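Local structure of aspartate aminotransferase (Giardia lamblia, 3MEB) at residues F207-H212 with F257-F262. The protein probably catalyses the pyridoxal phosphate-dependent transfer of the amino group between L-aspartate and 2-oxoglutarate, giving oxaloacetate and L-glutamate. Sequence-based numbering, arbitrary orientation.
Sequences FHACAH and FAVRMF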
ATOM      1  N   PHE A 207       1.874  -5.817 -21.744  1.00  2.00           N
ATOM      2  CA  PHE A 207       3.061  -6.529 -22.200  1.00  2.00           C
ATOM      3  C   PHE A 207       3.933  -6.755 -21.013  1.00  2.00           C
ATOM      4  O   PHE A 207       4.040  -5.888 -20.142  1.00  2.90           O
ATOM      5  CB  PHE A 207       3.905  -5.681 -23.165  1.00  2.00           C
ATOM      6  CG  PHE A 207       3.298  -5.489 -24.508  1.00  2.00           C
ATOM      7  CD1 PHE A 207       3.065  -6.577 -25.347  1.00  2.05           C
ATOM      8  CD2 PHE A 207       2.958  -4.221 -24.948  1.00  2.00           C
ATOM      9  CE1 PHE A 207       2.466  -6.380 -26.620  1.00  2.49           C
ATOM     10  CE2 PHE A 207       2.401  -4.014 -26.192  1.00  2.00           C
ATOM     11  CZ  PHE A 207       2.149  -5.093 -27.031  1.00  2.31           C
ATOM     12  N   HIS A 208       4.557  -7.902 -20.952  1.00  2.28           N
ATOM     13  CA  HIS A 208       5.688  -8.096 -20.034  1.00  2.00           C
ATOM     14  C   HIS A 208       6.950  -7.578 -20.717  1.00  2.52           C
ATOM     15  O   HIS A 208       7.226  -7.917 -21.869  1.00  2.22           O
ATOM     16  CB  HIS A 208       5.843  -9.574 -19.703  1.00  2.04           C
ATOM     17  CG  HIS A 208       4.647 -10.183 -19.053  1.00  2.11           C
ATOM     18  ND1 HIS A 208       4.736 -10.997 -17.948  1.00  2.00           N
ATOM     19  CD2 HIS A 208       3.332 -10.168 -19.401  1.00  5.34           C
ATOM     20  CE1 HIS A 208       3.530 -11.425 -17.617  1.00  5.32           C
ATOM     21  NE2 HIS A 208       2.658 -10.952 -18.495  1.00  3.22           N
ATOM     22  N   ALA A 209       7.730  -6.766 -20.017  1.00  3.22           N
ATOM     23  CA  ALA A 209       8.904  -6.113 -20.606  1.00  3.94           C
ATOM     24  C   ALA A 209       9.985  -7.126 -21.003  1.00  3.95           C
ATOM     25  O   ALA A 209      10.640  -6.994 -22.057  1.00  4.25           O
ATOM     26  CB  ALA A 209       9.473  -5.088 -19.602  1.00  4.15           C
ATOM     27  N   CYS A 210      10.148  -8.140 -20.155  1.00  2.88           N
ATOM     28  CA  CYS A 210      11.079  -9.244 -20.360  1.00  3.12           C
ATOM     29  C   CYS A 210      10.746 -10.316 -19.341  1.00  3.27           C
ATOM     30  O   CYS A 210      10.050 -10.028 -18.404  1.00  2.00           O
ATOM     31  CB  CYS A 210      12.538  -8.801 -20.184  1.00  3.53           C
ATOM     32  SG  CYS A 210      13.099  -8.232 -18.573  1.00  7.23           S
ATOM     33  N   ALA A 211      11.270 -11.527 -19.514  1.00  3.66           N
ATOM     34  CA  ALA A 211      11.029 -12.639 -18.576  1.00  2.66           C
ATOM     35  C   ALA A 211       9.527 -12.841 -18.336  1.00  2.80           C
ATOM     36  O   ALA A 211       9.071 -12.872 -17.211  1.00  2.00           O
ATOM     37  CB  ALA A 211      11.822 -12.418 -17.244  1.00  2.08           C
ATOM     38  N   HIS A 212       8.767 -12.980 -19.421  1.00  3.15           N
ATOM     39  CA  HIS A 212       7.351 -13.243 -19.344  1.00  4.22           C
ATOM     40  C   HIS A 212       7.054 -14.354 -18.320  1.00  4.96           C
ATOM     41  O   HIS A 212       7.702 -15.395 -18.275  1.00  5.01           O
ATOM     42  CB  HIS A 212       6.810 -13.635 -20.699  1.00  4.71           C
ATOM     43  CG  HIS A 212       5.360 -13.995 -20.704  1.00  5.17           C
ATOM     44  ND1 HIS A 212       4.919 -15.282 -20.490  1.00  6.21           N
ATOM     45  CD2 HIS A 212       4.255 -13.241 -20.917  1.00  6.44           C
ATOM     46  CE1 HIS A 212       3.599 -15.309 -20.596  1.00  7.34           C
ATOM     47  NE2 HIS A 212       3.172 -14.081 -20.842  1.00  6.26           N
ATOM     48  N   PHE A 257      15.034  -2.879 -23.326  1.00  5.05           N
ATOM     49  CA  PHE A 257      14.951  -2.662 -24.774  1.00  5.42           C
ATOM     50  C   PHE A 257      13.574  -2.252 -25.305  1.00  4.92           C
ATOM     51  O   PHE A 257      13.440  -1.230 -25.998  1.00  3.44           O
ATOM     52  CB  PHE A 257      15.394  -3.912 -25.536  1.00  5.64           C
ATOM     53  CG  PHE A 257      15.261  -3.774 -27.027  1.00  9.64           C
ATOM     54  CD1 PHE A 257      14.211  -4.398 -27.714  1.00 10.09           C
ATOM     55  CD2 PHE A 257      16.165  -2.984 -27.747  1.00 12.81           C
ATOM     56  CE1 PHE A 257      14.072  -4.266 -29.088  1.00 10.87           C
ATOM     57  CE2 PHE A 257      16.037  -2.844 -29.122  1.00 14.23           C
ATOM     58  CZ  PHE A 257      14.976  -3.496 -29.794  1.00 12.95           C
ATOM     59  N   ALA A 258      12.558  -3.044 -24.975  1.00  3.74           N
ATOM     60  CA  ALA A 258      11.247  -2.927 -25.613  1.00  3.79           C
ATOM     61  C   ALA A 258      10.603  -1.648 -25.183  1.00  3.23           C
ATOM     62  O   ALA A 258       9.934  -1.010 -25.960  1.00  4.51           O
ATOM     63  CB  ALA A 258      10.352  -4.158 -25.247  1.00  3.66           C
ATOM     64  N   VAL A 259      10.787  -1.308 -23.912  1.00  3.71           N
ATOM     65  CA  VAL A 259      10.198  -0.096 -23.316  1.00  2.60           C
ATOM     66  C   VAL A 259      10.877   1.130 -23.953  1.00  3.00           C
ATOM     67  O   VAL A 259      10.179   2.045 -24.426  1.00  2.00           O
ATOM     68  CB  VAL A 259      10.389  -0.027 -21.799  1.00  2.00           C
ATOM     69  CG1 VAL A 259       9.828   1.331 -21.235  1.00  3.03           C
ATOM     70  CG2 VAL A 259       9.760  -1.268 -21.059  1.00  2.00           C
ATOM     71  N   ARG A 260      12.215   1.139 -23.974  1.00  2.20           N
ATOM     72  CA  ARG A 260      12.967   2.290 -24.521  1.00  2.78           C
ATOM     73  C   ARG A 260      12.710   2.506 -26.027  1.00  3.18           C
ATOM     74  O   ARG A 260      12.481   3.655 -26.462  1.00  3.71           O
ATOM     75  CB  ARG A 260      14.461   2.189 -24.189  1.00  2.83           C
ATOM     76  CG  ARG A 260      14.711   2.287 -22.675  1.00  3.95           C
ATOM     77  CD  ARG A 260      16.171   2.341 -22.335  1.00  4.24           C
ATOM     78  NE  ARG A 260      16.431   1.990 -20.944  1.00  3.05           N
ATOM     79  CZ  ARG A 260      17.638   2.052 -20.371  1.00  2.27           C
ATOM     80  NH1 ARG A 260      18.683   2.463 -21.049  1.00  2.37           N
ATOM     81  NH2 ARG A 260      17.813   1.690 -19.126  1.00  2.00           N
ATOM     82  N   MET A 261      12.710   1.412 -26.793  1.00  3.08           N
ATOM     83  CA  MET A 261      12.398   1.465 -28.224  0.50  3.32           C
ATOM     84  C   MET A 261      11.006   2.004 -28.510  1.00  2.84           C
ATOM     85  O   MET A 261      10.825   2.827 -29.396  1.00  2.96           O
ATOM     86  CB  MET A 261      12.528   0.085 -28.869  0.50  3.44           C
ATOM     87  CG  MET A 261      12.230   0.127 -30.359  0.50  4.16           C
ATOM     88  SD  MET A 261      12.540  -1.398 -31.221  0.50  6.34           S
ATOM     89  CE  MET A 261      11.400  -2.493 -30.367  0.50  2.00           C
ATOM     90  N   PHE A 262      10.016   1.537 -27.767  1.00  2.94           N
ATOM     91  CA  PHE A 262       8.646   2.007 -27.948  1.00  2.85           C
ATOM     92  C   PHE A 262       8.553   3.505 -27.652  1.00  3.11           C
ATOM     93  O   PHE A 262       7.943   4.241 -28.417  1.00  2.66           O
ATOM     94  CB  PHE A 262       7.674   1.215 -27.068  1.00  3.01           C
ATOM     95  CG  PHE A 262       7.125  -0.039 -27.709  1.00  2.37           C
ATOM     96  CD1 PHE A 262       7.840  -0.767 -28.641  1.00  2.00           C
ATOM     97  CD2 PHE A 262       5.887  -0.537 -27.306  1.00  4.09           C
ATOM     98  CE1 PHE A 262       7.286  -1.930 -29.214  1.00  4.63           C
ATOM     99  CE2 PHE A 262       5.349  -1.692 -27.875  1.00  4.07           C
ATOM    100  CZ  PHE A 262       6.061  -2.388 -28.842  1.00  2.72           C
TER
HETATM  101  O   HOH W   1      12.353  -4.836 -22.639  1.00 17.10           O
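Ala209, just past the C-terminal end of strand 204-208, comes closest to helix 257-264 at Ala258, with 6.4 Å between their CA atoms. Across this gap a single water links the two backbones: it donates to Ala209 O at 2.8 Å and accepts from Ala258 N at 3.0 Å, giving this amide in the first turn of the helix an acceptor. Beside the water, the methyl of Ala209 meets Val259, whose CG2 lies 4.1 Å from Ala209 CB; CG1 of Val259 is anti to the backbone N (chi1 176°), which puts CG2 beside that N and anti to the carbonyl carbon, where it reaches the methyl. The helix covers part of the central, mostly parallel sheet of the large domain of this fold-type I aminotransferase, and strand 237-242, hydrogen-bonded to Phe207 and Ala209, also packs against Val259 and Phe262. Farther from the water, the side chains of Phe207 and Phe262 cross at about a right angle; Phe207 CE2 arrives at the edge of the Phe262 ring, near its plane, 4.1 Å from Phe262 CE2. Trp224 of helix 221-234 meets Phe207 edge-to-face and also touches Ala258. The bound pyridoxal phosphate lies about 9 Å from the side chain of Ala209.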